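Local coordinates for aspartate aminotransferase (Rhodobacter sphaeroides, PDB 3NRA), which probably catalyses the pyridoxal phosphate-dependent transfer of the amino group of L-aspartate to 2-oxoglutarate, giving oxaloacetate and L-glutamate, at residues Gln133-Phe137 with Glu371-Thr376; Pro152-Asp156 with Gly166-Leu172; Val195-Ile201 with Ser230-Leu234. One frame throughout, in Å; residues are numbered along the deposited sequence.

Interaction 1. Residues Gln133-Phe137 with Glu371-Thr376; sequences QPDYF and EFSPHT
Two irregular loops can meet through one hydrogen bond supported by CA-H...O contacts and side-chain packing, as Q133-F137 and E371-T376 illustrate. The closest pair of CA atoms is P134 and F372, 4.8 Å apart. A cis peptide precedes P134, and just beyond it D135 N donates to F372 O at 3.2 Å, the one direct hydrogen bond across the contact. P134 CA lies 3.3 Å from F372 O, F372 CA 3.3 Å from D135 O and F137 CA 3.6 Å from E371 O, all CA-H...O contacts.

F372 is in the m rotamer, with D135 O at its ring edge, 3.4 Å from CD1; its CB lies 3.8 Å from P134 CB. T376, rotamer p, places CG2 4.0 Å from P134 CB. S373 adopts t; its OG accepts from H375 N at 3.1 Å, an ST turn at the start of the type I turn S373-T376, and lies 3.7 Å from Q133 CB. Q133, m then t, extends across this turn: NE2 is 3.6 Å from P374 CD, and a water joins OE1 (2.7 Å) to NE2 of H375 (2.8 Å), itself an m rotamer. D135 CB points away; its OD1 accepts from Y136 N at 2.7 Å and is also bonded to S186. F137 CB lies 4.1 Å from E371 OE1; chi1 is near 91°, between wells, and the side chain packs on A280 of the second subunit.

The arrangement joins the loop leaving strand 128-133 of the large seven-stranded sheet to the turn between strands 364-368 and 380-383 of the smaller sheet, a large-to-small domain contact of the class I aminotransferase fold.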
# COMPACT_ATOMS: atom_id res chain seq x y z
N GLN B 133 -18.21 -14.77 -10.93
CA GLN B 133 -17.54 -16.05 -10.72
C GLN B 133 -17.37 -16.75 -12.08
O GLN B 133 -18.35 -16.97 -12.78
CB GLN B 133 -18.37 -16.93 -9.78
CG GLN B 133 -18.56 -16.35 -8.40
CD GLN B 133 -19.20 -17.32 -7.45
OE1 GLN B 133 -20.15 -17.99 -7.79
NE2 GLN B 133 -18.68 -17.38 -6.23
N PRO B 134 -16.14 -17.05 -12.49
CA PRO B 134 -14.86 -16.75 -11.90
C PRO B 134 -14.43 -15.30 -12.10
O PRO B 134 -14.79 -14.67 -13.12
CB PRO B 134 -13.92 -17.68 -12.63
CG PRO B 134 -14.54 -17.79 -13.98
CD PRO B 134 -15.97 -17.89 -13.69
N ASP B 135 -13.66 -14.77 -11.14
CA ASP B 135 -13.02 -13.48 -11.31
C ASP B 135 -11.80 -13.35 -10.35
O ASP B 135 -11.40 -14.31 -9.67
CB ASP B 135 -14.06 -12.35 -11.09
CG ASP B 135 -13.78 -11.09 -11.93
OD1 ASP B 135 -12.60 -10.76 -12.14
OD2 ASP B 135 -14.74 -10.38 -12.32
N TYR B 136 -11.20 -12.18 -10.35
CA TYR B 136 -9.92 -11.94 -9.71
C TYR B 136 -9.94 -12.37 -8.24
O TYR B 136 -10.95 -12.17 -7.53
CB TYR B 136 -9.61 -10.44 -9.85
CG TYR B 136 -8.31 -9.99 -9.29
CD1 TYR B 136 -7.10 -10.34 -9.91
CD2 TYR B 136 -8.26 -9.12 -8.21
CE1 TYR B 136 -5.89 -9.89 -9.42
CE2 TYR B 136 -7.06 -8.67 -7.72
CZ TYR B 136 -5.87 -9.06 -8.35
OH TYR B 136 -4.66 -8.62 -7.88
N PHE B 137 -8.83 -12.96 -7.79
CA PHE B 137 -8.72 -13.60 -6.44
C PHE B 137 -9.10 -12.66 -5.30
O PHE B 137 -9.72 -13.08 -4.31
CB PHE B 137 -7.29 -14.21 -6.21
CG PHE B 137 -6.31 -13.25 -5.55
CD1 PHE B 137 -5.67 -12.27 -6.29
CD2 PHE B 137 -6.09 -13.29 -4.16
CE1 PHE B 137 -4.84 -11.31 -5.66
CE2 PHE B 137 -5.24 -12.37 -3.55
CZ PHE B 137 -4.61 -11.37 -4.31
N GLU B 371 -9.02 -20.44 -6.71
CA GLU B 371 -8.73 -19.02 -6.36
C GLU B 371 -9.76 -18.04 -6.93
O GLU B 371 -9.95 -16.94 -6.38
CB GLU B 371 -7.32 -18.60 -6.84
CG GLU B 371 -6.15 -19.14 -5.97
CD GLU B 371 -6.28 -18.76 -4.49
OE1 GLU B 371 -6.20 -17.56 -4.15
OE2 GLU B 371 -6.48 -19.68 -3.66
N PHE B 372 -10.44 -18.43 -8.01
CA PHE B 372 -11.32 -17.53 -8.77
C PHE B 372 -12.78 -17.81 -8.60
O PHE B 372 -13.60 -16.93 -8.82
CB PHE B 372 -10.95 -17.60 -10.24
CG PHE B 372 -9.48 -17.56 -10.47
CD1 PHE B 372 -8.78 -16.36 -10.36
CD2 PHE B 372 -8.77 -18.71 -10.70
CE1 PHE B 372 -7.41 -16.32 -10.50
CE2 PHE B 372 -7.38 -18.67 -10.84
CZ PHE B 372 -6.71 -17.48 -10.75
N SER B 373 -13.12 -19.03 -8.20
CA SER B 373 -14.49 -19.39 -7.89
C SER B 373 -14.46 -20.78 -7.28
O SER B 373 -13.67 -21.61 -7.71
CB SER B 373 -15.31 -19.42 -9.19
OG SER B 373 -16.53 -20.10 -9.02
N PRO B 374 -15.39 -21.07 -6.36
CA PRO B 374 -15.49 -22.43 -5.84
C PRO B 374 -15.95 -23.46 -6.88
O PRO B 374 -15.78 -24.63 -6.68
CB PRO B 374 -16.54 -22.30 -4.74
CG PRO B 374 -17.36 -21.13 -5.15
CD PRO B 374 -16.45 -20.20 -5.82
N HIS B 375 -16.48 -22.98 -8.00
CA HIS B 375 -17.07 -23.81 -9.02
C HIS B 375 -16.18 -23.97 -10.26
O HIS B 375 -16.62 -24.50 -11.24
CB HIS B 375 -18.39 -23.20 -9.44
CG HIS B 375 -19.28 -22.87 -8.31
ND1 HIS B 375 -19.65 -23.80 -7.37
CD2 HIS B 375 -19.84 -21.70 -7.92
CE1 HIS B 375 -20.44 -23.23 -6.48
NE2 HIS B 375 -20.56 -21.95 -6.78
N THR B 376 -14.94 -23.48 -10.20
CA THR B 376 -13.97 -23.67 -11.27
C THR B 376 -12.77 -24.45 -10.74
O THR B 376 -11.60 -24.14 -11.05
CB THR B 376 -13.49 -22.31 -11.88
OG1 THR B 376 -12.98 -21.46 -10.85
CG2 THR B 376 -14.64 -21.60 -12.63
O HOH W 1 -21.47 -19.46 -5.98

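Interaction 2. Residues Pro152-Asp156 with Gly166-Leu172; sequences PVQLD and GLDLTGL. With GOL (glycerol), chain U.
Backbone hydrogen bonds set the geometry here: D156 N donates to G166 O at 2.8 Å and D168 N to Q154 O at 3.0 Å. They flank L155 and L167, whose CA atoms are 4.4 Å apart, as a single antiparallel bridge of the non-hydrogen-bonded kind. The motif is the strand-to-helix connection of a beta-alpha-beta crossover: strand 149-154, at the edge of the large sheet, runs out at Q154, and the chain returns alongside it to start helix 169-177, which leads on to strand 182-186. The register runs oppositely in the two segments, D156 beside G166, Q154 beside D168 and V153 beside G171.

D168 is the helix N-cap. With chi1 near 175° its OD1 accepts from G171 N at 2.9 Å, and L172 N reaches D168 O at 3.1 Å in the first helical turn. A glycerol, probably from the crystallisation liquor, bridges the two segments: Q154 N donates to its O1 at 2.9 Å, and O1 donates to D168 OD2 at 2.7 Å.

G166 has a positive phi of 108°, and a CB on it would run into D156 O; G171 is cramped too, since a CB there would strike D168 OD2. Nearby, E200 receives the amides of G166 and L167.

Apolar packing lies beneath. L155, t then p, brings CD1 to 4.3 Å from L167 CB; the same rotamer in L167 carries CD1 to V153. V153, rotamer t, fits between loop and helix, with CG1 3.5 Å from L167 CD1 and 3.4 Å from D168 O; its CG2 is 4.1 Å from L172 CD1.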
# COMPACT_ATOMS: atom_id res chain seq x y z
N PRO B 152 -23.19 -13.65 -6.01
CA PRO B 152 -22.45 -14.06 -7.19
C PRO B 152 -23.27 -13.91 -8.48
O PRO B 152 -24.48 -13.98 -8.46
CB PRO B 152 -22.14 -15.53 -6.92
CG PRO B 152 -23.19 -15.98 -5.99
CD PRO B 152 -23.51 -14.79 -5.13
N VAL B 153 -22.57 -13.60 -9.57
CA VAL B 153 -23.12 -13.55 -10.90
C VAL B 153 -22.27 -14.50 -11.74
O VAL B 153 -21.05 -14.32 -11.84
CB VAL B 153 -22.99 -12.14 -11.47
CG1 VAL B 153 -23.60 -12.08 -12.90
CG2 VAL B 153 -23.67 -11.10 -10.52
N GLN B 154 -22.90 -15.51 -12.32
CA GLN B 154 -22.18 -16.52 -13.10
C GLN B 154 -21.62 -15.90 -14.38
O GLN B 154 -22.32 -15.14 -15.07
CB GLN B 154 -23.12 -17.70 -13.44
CG GLN B 154 -22.45 -18.88 -14.13
CD GLN B 154 -21.42 -19.58 -13.24
OE1 GLN B 154 -21.63 -19.77 -12.04
NE2 GLN B 154 -20.30 -19.93 -13.82
N LEU B 155 -20.35 -16.20 -14.66
CA LEU B 155 -19.79 -16.03 -16.00
C LEU B 155 -19.85 -17.37 -16.67
O LEU B 155 -19.06 -18.25 -16.36
CB LEU B 155 -18.32 -15.55 -15.94
CG LEU B 155 -17.64 -15.14 -17.26
CD1 LEU B 155 -18.32 -13.93 -17.88
CD2 LEU B 155 -16.11 -14.87 -17.06
N ASP B 156 -20.77 -17.52 -17.63
CA ASP B 156 -20.90 -18.74 -18.38
C ASP B 156 -19.95 -18.68 -19.58
O ASP B 156 -20.38 -18.63 -20.73
CB ASP B 156 -22.38 -18.99 -18.79
CG ASP B 156 -23.25 -19.47 -17.62
OD1 ASP B 156 -22.86 -20.45 -16.96
OD2 ASP B 156 -24.30 -18.86 -17.35
N GLY B 166 -19.97 -14.04 -21.67
CA GLY B 166 -20.96 -15.00 -21.18
C GLY B 166 -21.56 -14.65 -19.83
O GLY B 166 -22.06 -15.53 -19.14
N LEU B 167 -21.51 -13.37 -19.44
CA LEU B 167 -22.08 -12.93 -18.16
C LEU B 167 -23.58 -13.19 -18.13
O LEU B 167 -24.28 -12.91 -19.11
CB LEU B 167 -21.81 -11.44 -17.90
CG LEU B 167 -22.11 -10.93 -16.46
CD1 LEU B 167 -21.20 -11.58 -15.42
CD2 LEU B 167 -21.98 -9.42 -16.37
N ASP B 168 -24.06 -13.73 -17.00
CA ASP B 168 -25.47 -13.88 -16.72
C ASP B 168 -26.07 -12.52 -16.31
O ASP B 168 -26.11 -12.18 -15.12
CB ASP B 168 -25.67 -14.92 -15.61
CG ASP B 168 -27.11 -15.05 -15.17
OD1 ASP B 168 -28.03 -14.52 -15.86
OD2 ASP B 168 -27.34 -15.62 -14.08
N LEU B 169 -26.58 -11.78 -17.30
CA LEU B 169 -27.08 -10.42 -17.07
C LEU B 169 -28.38 -10.39 -16.28
O LEU B 169 -28.62 -9.46 -15.51
CB LEU B 169 -27.23 -9.65 -18.38
CG LEU B 169 -25.86 -9.40 -19.11
CD1 LEU B 169 -26.09 -9.18 -20.60
CD2 LEU B 169 -25.08 -8.25 -18.49
N THR B 170 -29.20 -11.42 -16.44
CA THR B 170 -30.35 -11.59 -15.60
C THR B 170 -29.94 -11.77 -14.12
O THR B 170 -30.54 -11.19 -13.23
CB THR B 170 -31.23 -12.77 -16.05
OG1 THR B 170 -31.33 -12.80 -17.49
CG2 THR B 170 -32.64 -12.66 -15.44
N GLY B 171 -28.89 -12.55 -13.89
CA GLY B 171 -28.30 -12.71 -12.55
C GLY B 171 -27.80 -11.39 -11.95
O GLY B 171 -27.98 -11.14 -10.77
N LEU B 172 -27.18 -10.54 -12.77
CA LEU B 172 -26.72 -9.22 -12.30
C LEU B 172 -27.91 -8.36 -11.89
O LEU B 172 -27.91 -7.78 -10.80
CB LEU B 172 -25.94 -8.51 -13.39
CG LEU B 172 -25.36 -7.14 -13.02
CD1 LEU B 172 -24.49 -7.24 -11.73
CD2 LEU B 172 -24.57 -6.60 -14.20
C1 GOL U . -26.48 -15.92 -10.81
O1 GOL U . -25.72 -16.03 -12.01
C2 GOL U . -26.84 -17.30 -10.24
O2 GOL U . -27.46 -17.14 -8.97
C3 GOL U . -25.58 -18.20 -10.09
O3 GOL U . -24.54 -17.56 -9.37

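Interaction 3. Residues Val195-Ile201 with Ser230-Leu234; sequences VYSAEEI and SYTHL
Water can do the work of direct bonds, and here no direct hydrogen bond links V195-I201 to S230-L234, running in the same sense: V195 lies by Y231, A198 by T232 and I201 by L234, CA to CA 5.5-6.6 Å. V195, rotamer t, sets CG1 3.3 Å from S230 O and 3.7 Å from Y231 CD2. Y196 O accepts from two waters, at 2.8 and 2.7 Å: the first also bonds T232 OG1 (2.6 Å) and S230 OG (3.0 Å), the second accepts from T232 N (2.9 Å). S197, rotamer p, forms a capping box: E200 N to S197 OG and S197 N to E200 OE1, each 2.9 Å. A198 CA lies 3.4 Å from T232 OG1; a third water links A198 N (3.0 Å) to S230 OG (3.1 Å). I201, m,m, packs CG2 3.8 Å from both T232 CG2 and L234 CD1. The start of helix 198-211 rests on the loop between strands 214-218 and 245-249, with I201 and L234 against F185 of strand 182-186.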
# COMPACT_ATOMS: atom_id res chain seq x y z
N VAL B 195 -13.16 -10.95 -22.98
CA VAL B 195 -13.45 -9.51 -22.97
C VAL B 195 -14.95 -9.38 -23.13
O VAL B 195 -15.54 -10.10 -23.91
CB VAL B 195 -12.72 -8.81 -24.15
CG1 VAL B 195 -13.30 -7.43 -24.42
CG2 VAL B 195 -11.18 -8.74 -23.86
N TYR B 196 -15.56 -8.46 -22.40
CA TYR B 196 -17.02 -8.32 -22.46
C TYR B 196 -17.40 -7.65 -23.78
O TYR B 196 -16.73 -6.76 -24.23
CB TYR B 196 -17.54 -7.52 -21.27
CG TYR B 196 -17.50 -8.29 -19.95
CD1 TYR B 196 -16.29 -8.60 -19.33
CD2 TYR B 196 -18.66 -8.72 -19.35
CE1 TYR B 196 -16.25 -9.31 -18.14
CE2 TYR B 196 -18.62 -9.44 -18.15
CZ TYR B 196 -17.42 -9.73 -17.56
OH TYR B 196 -17.39 -10.43 -16.38
N SER B 197 -18.45 -8.14 -24.43
CA SER B 197 -18.93 -7.56 -25.70
C SER B 197 -19.51 -6.16 -25.49
O SER B 197 -19.83 -5.78 -24.36
CB SER B 197 -20.02 -8.45 -26.31
OG SER B 197 -21.22 -8.34 -25.54
N ALA B 198 -19.63 -5.41 -26.59
CA ALA B 198 -20.34 -4.12 -26.61
C ALA B 198 -21.73 -4.20 -25.97
O ALA B 198 -22.10 -3.35 -25.20
CB ALA B 198 -20.45 -3.59 -28.08
N GLU B 199 -22.44 -5.27 -26.26
CA GLU B 199 -23.79 -5.47 -25.76
C GLU B 199 -23.77 -5.77 -24.25
O GLU B 199 -24.56 -5.21 -23.50
CB GLU B 199 -24.48 -6.62 -26.55
CG GLU B 199 -25.96 -6.44 -26.81
CD GLU B 199 -26.86 -6.72 -25.58
OE1 GLU B 199 -26.47 -7.55 -24.72
OE2 GLU B 199 -27.98 -6.13 -25.50
N GLU B 200 -22.85 -6.63 -23.80
CA GLU B 200 -22.70 -6.90 -22.35
C GLU B 200 -22.40 -5.63 -21.56
O GLU B 200 -22.98 -5.41 -20.51
CB GLU B 200 -21.64 -7.96 -22.08
CG GLU B 200 -22.12 -9.41 -22.42
CD GLU B 200 -21.02 -10.43 -22.39
OE1 GLU B 200 -19.89 -10.14 -22.91
OE2 GLU B 200 -21.28 -11.54 -21.89
N ILE B 201 -21.51 -4.80 -22.08
CA ILE B 201 -21.11 -3.59 -21.39
C ILE B 201 -22.26 -2.57 -21.40
O ILE B 201 -22.46 -1.84 -20.42
CB ILE B 201 -19.83 -3.00 -22.02
CG1 ILE B 201 -18.63 -3.95 -21.73
CG2 ILE B 201 -19.56 -1.56 -21.56
CD1 ILE B 201 -18.18 -4.02 -20.26
N SER B 230 -12.33 -6.82 -30.07
CA SER B 230 -12.96 -5.59 -29.70
C SER B 230 -12.83 -5.39 -28.18
O SER B 230 -12.56 -6.34 -27.44
CB SER B 230 -14.44 -5.59 -30.13
OG SER B 230 -15.26 -6.16 -29.09
N TYR B 231 -12.98 -4.15 -27.74
CA TYR B 231 -13.04 -3.82 -26.32
C TYR B 231 -13.92 -2.61 -26.13
O TYR B 231 -13.78 -1.61 -26.84
CB TYR B 231 -11.63 -3.53 -25.76
CG TYR B 231 -11.61 -3.40 -24.27
CD1 TYR B 231 -11.95 -2.20 -23.64
CD2 TYR B 231 -11.34 -4.49 -23.48
CE1 TYR B 231 -11.95 -2.08 -22.26
CE2 TYR B 231 -11.35 -4.40 -22.10
CZ TYR B 231 -11.67 -3.19 -21.49
OH TYR B 231 -11.67 -3.10 -20.12
N THR B 232 -14.81 -2.68 -25.13
CA THR B 232 -15.75 -1.61 -24.84
C THR B 232 -15.56 -1.13 -23.39
O THR B 232 -15.59 -1.93 -22.44
CB THR B 232 -17.18 -2.09 -25.05
OG1 THR B 232 -17.25 -2.80 -26.28
CG2 THR B 232 -18.16 -0.93 -25.06
N HIS B 233 -15.40 0.19 -23.23
CA HIS B 233 -15.16 0.79 -21.93
C HIS B 233 -16.47 1.21 -21.29
O HIS B 233 -17.11 2.15 -21.76
CB HIS B 233 -14.25 2.01 -22.09
CG HIS B 233 -12.90 1.68 -22.62
ND1 HIS B 233 -11.82 1.42 -21.81
CD2 HIS B 233 -12.44 1.62 -23.90
CE1 HIS B 233 -10.76 1.16 -22.55
NE2 HIS B 233 -11.10 1.29 -23.83
N LEU B 234 -16.82 0.55 -20.19
CA LEU B 234 -18.06 0.87 -19.44
C LEU B 234 -18.22 2.36 -19.18
O LEU B 234 -19.31 2.89 -19.31
CB LEU B 234 -18.09 0.12 -18.10
CG LEU B 234 -19.42 0.23 -17.32
CD1 LEU B 234 -20.54 -0.38 -18.13
CD2 LEU B 234 -19.31 -0.45 -15.94
O HOH W 2 -16.24 -5.18 -26.48
O HOH W 3 -15.13 -4.86 -23.23
O HOH W 4 -18.32 -6.46 -29.03

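Overall arrangement
The three contacts form a row along the large domain, reaching the small domain at interaction 1, which closes the longest loop; interactions 2 and 3 follow one another within it. Centres of interactions 1 and 2 lie about 13 Å apart, and those of 2 and 3 about 14 Å; both pairs touch. Q133 continues the sheet by probable backbone bonds to V153 and L155, while E200 takes the G166 and L167 amides. Centres of interactions 1 and 3 are about 21 Å apart, their nearest atoms about 5 Å. The connections after parallel strands 128-133, 149-154, 182-186 and 214-218 thus meet, in a large domain that also holds K253, covalently bound to pyridoxal phosphate.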